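Local coordinates for uncharacterized protein (Sinorhizobium meliloti, PDB 4HUJ) that is of unknown function but probably binds a dinucleotide cofactor and may act as an oxidoreductase, at residues D177-V182 with P193-T198. Residues are numbered along the deposited sequence; the frame is centred on the assembly and turned at random.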
loop_
_atom_site.group_PDB
_atom_site.type_symbol
_atom_site.label_atom_id
_atom_site.label_comp_id
_atom_site.label_asym_id
_atom_site.label_seq_id
_atom_site.Cartn_x
_atom_site.Cartn_y
_atom_site.Cartn_z
ATOM N N ASP A 177 -12.124 -10.760 -4.617
ATOM C CA ASP A 177 -11.135 -11.020 -5.657
ATOM C C ASP A 177 -9.950 -10.059 -5.565
ATOM O O ASP A 177 -8.804 -10.462 -5.747
ATOM C CB ASP A 177 -11.766 -11.012 -7.055
ATOM C CG ASP A 177 -12.385 -9.671 -7.423
ATOM O OD1 ASP A 177 -12.885 -8.946 -6.538
ATOM O OD2 ASP A 177 -12.380 -9.342 -8.625
ATOM N N ALA A 178 -10.227 -8.797 -5.251
ATOM C CA ALA A 178 -9.155 -7.825 -5.046
ATOM C C ALA A 178 -8.346 -8.185 -3.792
ATOM O O ALA A 178 -7.115 -8.153 -3.812
ATOM C CB ALA A 178 -9.720 -6.422 -4.954
ATOM N N ASN A 179 -9.038 -8.529 -2.706
ATOM C CA ASN A 179 -8.363 -8.979 -1.484
ATOM C C ASN A 179 -7.416 -10.143 -1.768
ATOM O O ASN A 179 -6.273 -10.147 -1.318
ATOM C CB ASN A 179 -9.378 -9.406 -0.424
ATOM C CG ASN A 179 -10.101 -8.228 0.216
ATOM O OD1 ASN A 179 -10.144 -7.127 -0.328
ATOM N ND2 ASN A 179 -10.680 -8.469 1.383
ATOM N N ARG A 180 -7.895 -11.121 -2.533
ATOM C CA ARG A 180 -7.075 -12.276 -2.903
ATOM C C ARG A 180 -5.798 -11.854 -3.617
ATOM O O ARG A 180 -4.717 -12.340 -3.286
ATOM C CB ARG A 180 -7.866 -13.248 -3.781
ATOM C CG ARG A 180 -7.103 -14.528 -4.139
ATOM C CD ARG A 180 -7.884 -15.394 -5.134
ATOM N NE ARG A 180 -9.282 -15.560 -4.719
ATOM C CZ ARG A 180 -10.337 -15.105 -5.396
ATOM N NH1 ARG A 180 -10.180 -14.466 -6.550
ATOM N NH2 ARG A 180 -11.558 -15.302 -4.921
ATOM N N GLN A 181 -5.937 -10.944 -4.584
ATOM C CA GLN A 181 -4.813 -10.482 -5.396
ATOM C C GLN A 181 -3.782 -9.773 -4.535
ATOM O O GLN A 181 -2.578 -9.966 -4.707
ATOM C CB GLN A 181 -5.284 -9.564 -6.525
ATOM C CG GLN A 181 -6.049 -10.281 -7.632
ATOM C CD GLN A 181 -6.334 -9.383 -8.818
ATOM O OE1 GLN A 181 -5.414 -8.874 -9.465
ATOM N NE2 GLN A 181 -7.612 -9.185 -9.116
ATOM N N VAL A 182 -4.256 -8.960 -3.594
ATOM C CA VAL A 182 -3.345 -8.289 -2.666
ATOM C C VAL A 182 -2.722 -9.279 -1.672
ATOM O O VAL A 182 -1.534 -9.162 -1.343
ATOM C CB VAL A 182 -4.031 -7.099 -1.953
ATOM C CG1 VAL A 182 -3.091 -6.442 -0.946
ATOM C CG2 VAL A 182 -4.499 -6.087 -2.987
ATOM N N PRO A 193 -0.247 -12.965 4.810
ATOM C CA PRO A 193 -1.463 -12.167 4.746
ATOM C C PRO A 193 -2.540 -12.749 5.655
ATOM O O PRO A 193 -2.683 -13.977 5.758
ATOM C CB PRO A 193 -1.876 -12.265 3.274
ATOM C CG PRO A 193 -1.356 -13.582 2.825
ATOM C CD PRO A 193 -0.089 -13.827 3.619
ATOM N N VAL A 194 -3.259 -11.873 6.351
ATOM C CA VAL A 194 -4.465 -12.281 7.063
ATOM C C VAL A 194 -5.590 -11.358 6.624
ATOM O O VAL A 194 -5.602 -10.176 6.972
ATOM C CB VAL A 194 -4.310 -12.255 8.607
ATOM C CG1 VAL A 194 -5.624 -12.659 9.272
ATOM C CG2 VAL A 194 -3.178 -13.191 9.067
ATOM N N ASP A 195 -6.525 -11.912 5.856
ATOM C CA ASP A 195 -7.669 -11.166 5.337
ATOM C C ASP A 195 -8.798 -11.127 6.370
ATOM O O ASP A 195 -9.451 -12.148 6.633
ATOM C CB ASP A 195 -8.137 -11.810 4.024
ATOM C CG ASP A 195 -9.276 -11.061 3.355
ATOM O OD1 ASP A 195 -9.839 -10.108 3.941
ATOM O OD2 ASP A 195 -9.624 -11.445 2.219
ATOM N N LEU A 196 -9.022 -9.947 6.942
ATOM C CA LEU A 196 -9.999 -9.751 8.013
ATOM C C LEU A 196 -11.431 -9.648 7.512
ATOM O O LEU A 196 -12.368 -9.660 8.312
ATOM C CB LEU A 196 -9.664 -8.492 8.818
ATOM C CG LEU A 196 -8.321 -8.477 9.558
ATOM C CD1 LEU A 196 -7.994 -7.065 10.028
ATOM C CD2 LEU A 196 -8.309 -9.456 10.731
ATOM N N GLY A 197 -11.596 -9.533 6.199
ATOM C CA GLY A 197 -12.914 -9.394 5.595
ATOM C C GLY A 197 -13.174 -8.000 5.042
ATOM O O GLY A 197 -12.271 -7.365 4.502
ATOM N N THR A 198 -14.413 -7.532 5.180
ATOM C CA THR A 198 -14.834 -6.233 4.638
ATOM C C THR A 198 -14.216 -5.038 5.352
ATOM O O THR A 198 -13.679 -5.163 6.448
ATOM C CB THR A 198 -16.369 -6.049 4.693
ATOM O OG1 THR A 198 -16.813 -6.043 6.059
ATOM C CG2 THR A 198 -17.069 -7.139 3.914
HETATM O O HOH W 1 -12.146 -11.401 1.242
#
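Asn179, on helix 176-188, turns its amide nitrogen to the carboxylate of Asp195 of strand 192-195, the two side chains meeting at about a right angle. In Asn179, CG is anti to the carbonyl carbon, and rotation about CB-CG puts ND2, not OD1, on the strand side. One N-H of ND2, trans to Asn179 OD1, is shared by Asp195 OD1 (3.2 Å) and OD2 (3.3 Å), a bifurcated bond with two weak legs, the one to OD2 straighter at 155°. The other N-H is probably left for Gly173 O. Amide and carboxylate planes are turned 58° apart. With CG of Asp195 anti to the backbone N (chi1 -177°), the carboxylate extends to the helix, OD2 coming within 3.3 Å of Asn179 CB. Asp195 OD1 also accepts from Gly197 N at 2.9 Å, from above the carboxylate plane; this Asx turn helps to hold the carboxylate's orientation. A water donates to Asp195 OD2 (2.7 Å) and weakly accepts from the shared N-H. The turn starts the link to helix 199-206, N-capped by Thr198, while Leu196 and Gly197 still bond the backbone of strand 166-173. The polar link thus joins helix and second strand of the parallel beta-alpha-beta unit 166-173, 176-188, 192-195.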